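Scaffolding protein (Clostridium cellulolyticum, PDB 1G43) probably anchors the cellulosome to crystalline cellulose through this family IIIa cellulose-binding domain of its scaffoldin, a calcium-binding beta-sandwich. Local coordinates at residues 58-63 with 115-120. Numbering follows the deposited sequence.
Unlike the reference sequence in segment 58-63: Trp58 (reference Leu), Cys59 (reference Gly).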
ATOM      1  N   TRP A  58       1.655   2.510  10.800  1.00 23.75           N
ATOM      2  CA  TRP A  58       0.303   2.506  11.385  1.00 24.92           C
ATOM      3  C   TRP A  58      -0.729   2.117  10.340  1.00 24.66           C
ATOM      4  O   TRP A  58      -0.628   2.562   9.204  1.00 23.97           O
ATOM      5  CB  TRP A  58      -0.115   3.909  11.875  1.00 26.42           C
ATOM      6  CG  TRP A  58       0.505   4.364  13.141  1.00 28.68           C
ATOM      7  CD1 TRP A  58       0.137   4.008  14.402  1.00 29.93           C
ATOM      8  CD2 TRP A  58       1.586   5.292  13.283  1.00 29.03           C
ATOM      9  NE1 TRP A  58       0.914   4.666  15.329  1.00 30.93           N
ATOM     10  CE2 TRP A  58       1.816   5.458  14.670  1.00 30.01           C
ATOM     11  CE3 TRP A  58       2.385   6.006  12.374  1.00 29.81           C
ATOM     12  CZ2 TRP A  58       2.816   6.313  15.176  1.00 29.29           C
ATOM     13  CZ3 TRP A  58       3.383   6.861  12.877  1.00 27.83           C
ATOM     14  CH2 TRP A  58       3.584   7.003  14.266  1.00 29.00           C
ATOM     15  N   CYS A  59      -1.695   1.266  10.706  1.00 25.01           N
ATOM     16  CA  CYS A  59      -2.819   0.977   9.802  1.00 23.93           C
ATOM     17  C   CYS A  59      -3.966   1.635  10.547  1.00 24.47           C
ATOM     18  O   CYS A  59      -4.348   1.164  11.609  1.00 22.99           O
ATOM     19  CB  CYS A  59      -3.148  -0.510   9.642  1.00 24.30           C
ATOM     20  SG  CYS A  59      -4.613  -0.796   8.539  1.00 23.67           S
ATOM     21  N   ASP A  60      -4.483   2.730  10.005  1.00 24.19           N
ATOM     22  CA  ASP A  60      -5.581   3.458  10.631  1.00 25.65           C
ATOM     23  C   ASP A  60      -6.937   2.757  10.480  1.00 25.40           C
ATOM     24  O   ASP A  60      -7.823   2.909  11.319  1.00 25.68           O
ATOM     25  CB  ASP A  60      -5.678   4.879  10.055  1.00 24.54           C
ATOM     26  CG  ASP A  60      -4.398   5.683  10.257  1.00 25.99           C
ATOM     27  OD1 ASP A  60      -3.739   5.518  11.310  1.00 23.05           O
ATOM     28  OD2 ASP A  60      -4.064   6.496   9.357  1.00 26.21           O
ATOM     29  N   HIS A  61      -7.088   1.981   9.421  1.00 25.34           N
ATOM     30  CA  HIS A  61      -8.349   1.292   9.182  1.00 25.37           C
ATOM     31  C   HIS A  61      -8.238   0.362   7.990  1.00 25.22           C
ATOM     32  O   HIS A  61      -7.629   0.709   6.981  1.00 23.92           O
ATOM     33  CB  HIS A  61      -9.461   2.297   8.888  1.00 26.37           C
ATOM     34  CG  HIS A  61     -10.703   1.668   8.357  1.00 28.07           C
ATOM     35  ND1 HIS A  61     -11.621   1.039   9.168  1.00 30.25           N
ATOM     36  CD2 HIS A  61     -11.120   1.464   7.087  1.00 30.86           C
ATOM     37  CE1 HIS A  61     -12.546   0.466   8.422  1.00 29.87           C
ATOM     38  NE2 HIS A  61     -12.264   0.707   7.153  1.00 30.72           N
ATOM     39  N   ALA A  62      -8.816  -0.825   8.123  1.00 24.61           N
ATOM     40  CA  ALA A  62      -8.835  -1.779   7.031  1.00 25.78           C
ATOM     41  C   ALA A  62     -10.096  -2.600   7.196  1.00 26.58           C
ATOM     42  O   ALA A  62     -10.413  -3.053   8.303  1.00 26.62           O
ATOM     43  CB  ALA A  62      -7.614  -2.672   7.067  1.00 26.41           C
ATOM     44  N   GLY A  63     -10.816  -2.796   6.099  1.00 26.34           N
ATOM     45  CA  GLY A  63     -12.042  -3.560   6.184  1.00 28.12           C
ATOM     46  C   GLY A  63     -12.624  -3.987   4.860  1.00 28.86           C
ATOM     47  O   GLY A  63     -12.223  -3.486   3.797  1.00 27.57           O
ATOM     48  N   GLN A 115      -6.031   1.707   4.933  1.00 20.71           N
ATOM     49  CA  GLN A 115      -5.475   3.036   5.170  1.00 21.45           C
ATOM     50  C   GLN A 115      -4.315   2.950   6.102  1.00 20.86           C
ATOM     51  O   GLN A 115      -4.445   2.496   7.228  1.00 20.81           O
ATOM     52  CB  GLN A 115      -6.537   3.998   5.696  1.00 23.31           C
ATOM     53  CG  GLN A 115      -7.705   4.130   4.710  1.00 26.20           C
ATOM     54  CD  GLN A 115      -8.685   5.240   5.078  1.00 30.43           C
ATOM     55  OE1 GLN A 115      -9.361   5.183   6.100  1.00 31.83           O
ATOM     56  NE2 GLN A 115      -8.763   6.256   4.233  1.00 33.36           N
ATOM     57  N   THR A 116      -3.173   3.397   5.597  1.00 19.63           N
ATOM     58  CA  THR A 116      -1.927   3.319   6.327  1.00 18.91           C
ATOM     59  C   THR A 116      -1.133   4.614   6.307  1.00 19.48           C
ATOM     60  O   THR A 116      -1.341   5.508   5.466  1.00 17.03           O
ATOM     61  CB  THR A 116      -0.998   2.239   5.718  1.00 19.06           C
ATOM     62  OG1 THR A 116      -0.369   2.779   4.546  1.00 20.67           O
ATOM     63  CG2 THR A 116      -1.790   0.987   5.302  1.00 19.05           C
ATOM     64  N   ARG A 117      -0.199   4.689   7.248  1.00 19.53           N
ATOM     65  CA  ARG A 117       0.686   5.823   7.328  1.00 19.62           C
ATOM     66  C   ARG A 117       1.940   5.409   8.073  1.00 19.40           C
ATOM     67  O   ARG A 117       1.954   4.399   8.777  1.00 18.35           O
ATOM     68  CB  ARG A 117      -0.007   7.019   8.020  1.00 22.51           C
ATOM     69  CG  ARG A 117       0.006   7.019   9.563  1.00 21.30           C
ATOM     70  CD  ARG A 117      -0.949   8.076  10.134  1.00 21.75           C
ATOM     71  NE  ARG A 117      -1.654   7.527  11.279  1.00 23.50           N
ATOM     72  CZ  ARG A 117      -1.374   7.815  12.535  1.00 24.19           C
ATOM     73  NH1 ARG A 117      -0.403   8.671  12.829  1.00 26.51           N
ATOM     74  NH2 ARG A 117      -2.034   7.209  13.500  1.00 23.80           N
ATOM     75  N   PHE A 118       3.003   6.164   7.873  1.00 16.48           N
ATOM     76  CA  PHE A 118       4.222   5.910   8.591  1.00 18.25           C
ATOM     77  C   PHE A 118       5.005   7.215   8.773  1.00 18.05           C
ATOM     78  O   PHE A 118       4.842   8.164   8.015  1.00 17.49           O
ATOM     79  CB  PHE A 118       5.072   4.808   7.935  1.00 16.98           C
ATOM     80  CG  PHE A 118       5.599   5.142   6.585  1.00 16.47           C
ATOM     81  CD1 PHE A 118       4.840   4.902   5.447  1.00 17.08           C
ATOM     82  CD2 PHE A 118       6.886   5.625   6.434  1.00 17.90           C
ATOM     83  CE1 PHE A 118       5.362   5.127   4.172  1.00 17.26           C
ATOM     84  CE2 PHE A 118       7.423   5.858   5.169  1.00 19.20           C
ATOM     85  CZ  PHE A 118       6.656   5.604   4.030  1.00 17.87           C
ATOM     86  N   ALA A 119       5.834   7.257   9.806  1.00 18.15           N
ATOM     87  CA  ALA A 119       6.597   8.460  10.118  1.00 19.23           C
ATOM     88  C   ALA A 119       7.884   8.086  10.836  1.00 18.87           C
ATOM     89  O   ALA A 119       8.067   6.935  11.254  1.00 18.80           O
ATOM     90  CB  ALA A 119       5.743   9.371  10.992  1.00 19.07           C
ATOM     91  N   ARG A 120       8.793   9.040  10.957  1.00 17.78           N
ATOM     92  CA  ARG A 120      10.022   8.752  11.667  1.00 19.07           C
ATOM     93  C   ARG A 120       9.711   8.883  13.144  1.00 20.18           C
ATOM     94  O   ARG A 120       8.792   9.616  13.544  1.00 21.58           O
ATOM     95  CB  ARG A 120      11.129   9.731  11.292  1.00 19.67           C
ATOM     96  CG  ARG A 120      11.596   9.655   9.861  1.00 18.61           C
ATOM     97  CD  ARG A 120      12.360  10.894   9.528  1.00 19.03           C
ATOM     98  NE  ARG A 120      12.768  10.918   8.138  1.00 20.47           N
ATOM     99  CZ  ARG A 120      13.236  11.992   7.518  1.00 21.26           C
ATOM    100  NH1 ARG A 120      13.346  13.130   8.180  1.00 19.13           N
ATOM    101  NH2 ARG A 120      13.590  11.929   6.236  1.00 20.79           N
TER
HETATM  102  O   HOH W   1      -4.240   6.478   6.499  1.00 35.66           O
HETATM  103  O   HOH W   2      -3.752   4.916  13.640  1.00 36.08           O
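Asp60 OD1 accepts two bonds from the guanidinium of Arg117. The shorter, straighter one comes from Arg117 NE, 2.9 Å from Asp60 OD1, and uses the syn lone pair of that oxygen. Arg117 NH2 adds a longer bond, 3.3 Å to Asp60 OD1, and the acceptor lies in the guanidinium plane for both. One guanidinium face lies flat on the indole of Trp58, planes 2° apart. The side-on salt bridge and this stack together should fix the guanidinium's rotation. Arg117 CZ stands 4.2 Å from the centroid of the Trp58 five-membered ring, a cation-pi contact. Arg117 reaches both partners through a bend at chi3 (139°). The far rim of the indole meets Ala119, with Trp58 CZ3 3.9 Å from Ala119 CB. The segments are neighbouring antiparallel strands in one sheet of the CBM3 beta-sandwich. Trp58 and Arg117 form a hydrogen-bonded pair. Past the non-hydrogen-bonded pair Cys59 and Thr116, a classic beta bulge sets Asp60 and His61 against Gln115. Asp60 N bonds to Gln115 O at 2.8 Å, while the bond from His61 N to the same oxygen is weak. At the bulge Asp60 points toward the other strand, which lets its carboxylate meet Arg117. On the opposite face, Thr116 OG1 bonds to Ala24 O.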